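Local coordinates for protein TRAS1 ORF2p (Bombyx mori, PDB 1WDU) that forms the N-terminal endonuclease domain of a telomere-specific non-LTR retrotransposon protein and probably nicks chromosomal DNA where the element inserts, at residues T74-G77 / D78-K82; Q99-N103 / N104-V108. The protein carries 1 engineered substitution. All coordinates share one frame; numbering follows the deposited sequence.

Contact 1. Residues T74-G77 / D78-K82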
loop_
_atom_site.group_PDB
_atom_site.type_symbol
_atom_site.label_atom_id
_atom_site.label_comp_id
_atom_site.label_asym_id
_atom_site.label_seq_id
_atom_site.Cartn_x
_atom_site.Cartn_y
_atom_site.Cartn_z
ATOM N N THR A 74 -7.618 12.502 1.883
ATOM C CA THR A 74 -8.708 13.471 1.925
ATOM C C THR A 74 -10.079 12.805 1.921
ATOM O O THR A 74 -10.403 12.036 1.014
ATOM C CB THR A 74 -8.633 14.419 0.728
ATOM O OG1 THR A 74 -7.294 14.913 0.607
ATOM C CG2 THR A 74 -9.592 15.589 0.920
ATOM N N ALA A 75 -10.886 13.118 2.931
ATOM C CA ALA A 75 -12.221 12.546 3.050
ATOM C C ALA A 75 -13.201 13.179 2.073
ATOM O O ALA A 75 -13.066 14.346 1.711
ATOM C CB ALA A 75 -12.735 12.707 4.478
ATOM N N GLN A 76 -14.191 12.393 1.659
ATOM C CA GLN A 76 -15.216 12.849 0.727
ATOM C C GLN A 76 -16.411 13.370 1.526
ATOM O O GLN A 76 -16.494 13.162 2.741
ATOM C CB GLN A 76 -15.666 11.694 -0.172
ATOM C CG GLN A 76 -14.533 10.850 -0.733
ATOM C CD GLN A 76 -13.568 11.653 -1.575
ATOM O OE1 GLN A 76 -13.926 12.164 -2.638
ATOM N NE2 GLN A 76 -12.331 11.774 -1.103
ATOM N N GLY A 77 -17.335 14.035 0.838
ATOM C CA GLY A 77 -18.515 14.577 1.494
ATOM C C GLY A 77 -19.214 13.634 2.461
ATOM O O GLY A 77 -19.564 14.029 3.574
ATOM N N ASP A 78 -19.421 12.386 2.044
ATOM C CA ASP A 78 -20.084 11.400 2.890
ATOM C C ASP A 78 -19.135 10.754 3.901
ATOM O O ASP A 78 -19.504 9.803 4.591
ATOM C CB ASP A 78 -20.732 10.315 2.027
ATOM C CG ASP A 78 -19.762 9.706 1.040
ATOM O OD1 ASP A 78 -18.665 9.292 1.467
ATOM O OD2 ASP A 78 -20.096 9.640 -0.160
ATOM N N GLY A 79 -17.913 11.272 3.982
ATOM C CA GLY A 79 -16.942 10.739 4.922
ATOM C C GLY A 79 -16.050 9.638 4.372
ATOM O O GLY A 79 -15.203 9.113 5.093
ATOM N N THR A 80 -16.233 9.300 3.095
ATOM C CA THR A 80 -15.458 8.246 2.441
ATOM C C THR A 80 -13.957 8.508 2.317
ATOM O O THR A 80 -13.523 9.512 1.754
ATOM C CB THR A 80 -16.028 7.930 1.029
ATOM O OG1 THR A 80 -17.085 6.975 1.155
ATOM C CG2 THR A 80 -14.954 7.350 0.110
ATOM N N VAL A 81 -13.179 7.573 2.852
ATOM C CA VAL A 81 -11.724 7.632 2.806
ATOM C C VAL A 81 -11.295 6.440 1.959
ATOM O O VAL A 81 -11.628 5.297 2.264
ATOM C CB VAL A 81 -11.118 7.522 4.218
ATOM C CG1 VAL A 81 -9.608 7.549 4.143
ATOM C CG2 VAL A 81 -11.636 8.675 5.090
ATOM N N LYS A 82 -10.569 6.708 0.887
ATOM C CA LYS A 82 -10.142 5.643 -0.007
ATOM C C LYS A 82 -8.815 5.000 0.375
ATOM O O LYS A 82 -8.565 3.853 0.027
ATOM C CB LYS A 82 -10.086 6.183 -1.439
ATOM C CG LYS A 82 -11.389 6.857 -1.836
ATOM C CD LYS A 82 -11.370 7.373 -3.254
ATOM C CE LYS A 82 -12.648 8.149 -3.556
ATOM N NZ LYS A 82 -12.581 8.759 -4.909
HETATM O O HOH W 1 -10.029 9.694 0.156
#
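Q76 and T80 face each other at the neck of a hairpin loop joining the antiparallel strands 69-72 and 83-87, with a type I beta turn from Q76 to G79 at its tip. The backbone pattern is that of a type I turn with a G1 bulge: G79 N reaches Q76 O (2.7 Å) and Q76 N donates to T80 O (3.0 Å). G79 takes a positive phi of 91°, where a CB would be jammed against the preceding carbonyl oxygen. The Q76 and T80 side chains cross at a slant. Q76 CG, anti to its carbonyl carbon at chi1 -45°, lies tight on the T80 carbonyl, 3.0 Å from T80 O, and rests 3.6 Å from T80 CG2. A bend at chi2 turns the amide back toward the start of the loop, where NE2 makes a weak bond to T74 O; its stronger partner is N103 OD1. Against that amide the extended K82 chain runs at about a right angle, CE lying 4.1 Å from Q76 CD, while its NZ goes on to a salt bridge with E125. A water donates to T74 O and accepts from K82 N, bridging the two arms. In 78-82, D78 forms an Asx turn: OD1 accepts from T80 N at 2.9 Å, nearly in line with the C-O bond. The same oxygen takes a second donor, T80 OG1, which arrives from the syn side, out of the carboxylate plane, at 2.8 Å from D78 OD1.

Contact 2. Residues Q99-N103 / N104-V108; sequences QLTTN and NIVVV
T102 uses its hydroxyl to close an ST turn ahead of strand 105-111: OG1 accepts from N104 N at 3.0 Å and from I105 N at 3.1 Å. The chi1 of 69° sets that oxygen between the backbone N and the carbonyl carbon, within range of both amides. Its backbone completes the closure, T102 N meeting I105 O at 2.8 Å with a nearly straight N-H (162°). Further from the turn, methyl and methylene groups lie against backbone and side chains. T101 CG2 sits 3.4 Å from V107 N. L100 and V107 cross obliquely, CB to CG2 at 3.8 Å, and the I105 chain reaches back until CD1 is 3.4 Å from L100 O. Outside this first shell, Q136 of helix 131-142 gives T102 OG1 a third partner through OE1, and I105 packs on Q136 and V140 of the same helix. With a valine in place of T102, the amides of N104 and I105 would probably lose their shared acceptor and Q136 its hydroxyl mate. Strand 116-123 pairs with 105-111 in the seven-strand sheet of this DNase I-like sandwich. The end of that strand and the residues just after it hold the N104 amide, ND2 donating to Y123 O and to E125 OE2.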
loop_
_atom_site.group_PDB
_atom_site.type_symbol
_atom_site.label_atom_id
_atom_site.label_comp_id
_atom_site.label_asym_id
_atom_site.label_seq_id
_atom_site.Cartn_x
_atom_site.Cartn_y
_atom_site.Cartn_z
ATOM N N GLN A 99 0.674 18.155 2.036
ATOM C CA GLN A 99 0.807 18.606 0.654
ATOM C C GLN A 99 0.781 17.468 -0.362
ATOM O O GLN A 99 0.386 17.668 -1.511
ATOM C CB GLN A 99 2.113 19.398 0.470
ATOM C CG GLN A 99 2.143 20.724 1.198
ATOM C CD GLN A 99 1.044 21.667 0.731
ATOM O OE1 GLN A 99 1.038 22.118 -0.421
ATOM N NE2 GLN A 99 0.104 21.967 1.623
ATOM N N LEU A 100 1.206 16.280 0.054
ATOM C CA LEU A 100 1.255 15.150 -0.863
ATOM C C LEU A 100 0.030 14.262 -0.813
ATOM O O LEU A 100 -0.246 13.522 -1.756
ATOM C CB LEU A 100 2.497 14.312 -0.582
ATOM C CG LEU A 100 3.810 15.085 -0.673
ATOM C CD1 LEU A 100 4.962 14.201 -0.220
ATOM C CD2 LEU A 100 4.011 15.572 -2.103
ATOM N N THR A 101 -0.706 14.339 0.285
ATOM C CA THR A 101 -1.888 13.515 0.458
ATOM C C THR A 101 -3.081 14.078 -0.298
ATOM O O THR A 101 -3.317 15.287 -0.304
ATOM C CB THR A 101 -2.242 13.379 1.952
ATOM O OG1 THR A 101 -2.677 14.648 2.457
ATOM C CG2 THR A 101 -1.021 12.917 2.738
ATOM N N THR A 102 -3.829 13.183 -0.938
ATOM C CA THR A 102 -5.005 13.560 -1.715
ATOM C C THR A 102 -6.177 12.658 -1.351
ATOM O O THR A 102 -6.178 12.002 -0.306
ATOM C CB THR A 102 -4.748 13.395 -3.222
ATOM O OG1 THR A 102 -4.632 11.995 -3.531
ATOM C CG2 THR A 102 -3.461 14.119 -3.628
ATOM N N ASN A 103 -7.172 12.627 -2.229
ATOM C CA ASN A 103 -8.352 11.799 -2.022
ATOM C C ASN A 103 -8.071 10.349 -2.403
ATOM O O ASN A 103 -8.880 9.466 -2.115
ATOM C CB ASN A 103 -9.523 12.322 -2.866
ATOM C CG ASN A 103 -9.954 13.730 -2.469
ATOM O OD1 ASN A 103 -11.108 13.951 -2.096
ATOM N ND2 ASN A 103 -9.030 14.688 -2.552
ATOM N N ASN A 104 -6.929 10.106 -3.044
ATOM C CA ASN A 104 -6.566 8.755 -3.472
ATOM C C ASN A 104 -5.275 8.226 -2.866
ATOM O O ASN A 104 -5.037 7.017 -2.870
ATOM C CB ASN A 104 -6.456 8.686 -4.999
ATOM C CG ASN A 104 -7.785 8.907 -5.690
ATOM O OD1 ASN A 104 -8.155 10.040 -6.012
ATOM N ND2 ASN A 104 -8.524 7.820 -5.906
ATOM N N ILE A 105 -4.424 9.121 -2.369
ATOM C CA ILE A 105 -3.181 8.676 -1.760
ATOM C C ILE A 105 -2.896 9.399 -0.456
ATOM O O ILE A 105 -3.305 10.558 -0.255
ATOM C CB ILE A 105 -1.935 8.868 -2.686
ATOM C CG1 ILE A 105 -1.498 10.329 -2.683
ATOM C CG2 ILE A 105 -2.225 8.382 -4.112
ATOM C CD1 ILE A 105 -0.141 10.539 -3.329
ATOM N N VAL A 106 -2.219 8.690 0.441
ATOM C CA VAL A 106 -1.827 9.256 1.716
ATOM C C VAL A 106 -0.341 8.912 1.848
ATOM O O VAL A 106 0.086 7.768 1.630
ATOM C CB VAL A 106 -2.686 8.694 2.897
ATOM C CG1 VAL A 106 -2.448 7.205 3.083
ATOM C CG2 VAL A 106 -2.376 9.475 4.181
ATOM N N VAL A 107 0.449 9.934 2.145
ATOM C CA VAL A 107 1.886 9.783 2.255
ATOM C C VAL A 107 2.326 10.073 3.681
ATOM O O VAL A 107 1.964 11.106 4.272
ATOM C CB VAL A 107 2.609 10.753 1.282
ATOM C CG1 VAL A 107 4.112 10.497 1.302
ATOM C CG2 VAL A 107 2.036 10.597 -0.132
ATOM N N VAL A 108 3.120 9.160 4.225
ATOM C CA VAL A 108 3.606 9.300 5.586
ATOM C C VAL A 108 5.025 8.788 5.730
ATOM O O VAL A 108 5.349 7.706 5.237
ATOM C CB VAL A 108 2.686 8.532 6.561
ATOM C CG1 VAL A 108 3.481 7.985 7.722
ATOM C CG2 VAL A 108 1.582 9.456 7.051
#

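The two contacts follow one another along the chain, neither nesting nor crossing. Contact 1 closes the loop between strands 69-72 and 83-87 of the six-strand sheet. Contact 2 closes the end of the connection between the antiparallel strands 93-96 and 105-111, both in the seven-strand sheet, where the chain turns into the second of them. Their centres lie about 13 Å apart, yet the loops meet directly. T74 N comes within 2.7 Å of T102 O, a probable backbone hydrogen bond, and K82 CD packs 3.4 Å from N103 O. E125, just past strand 116-123, serves both contacts. These ties join a loop of one sheet to a turn of the other.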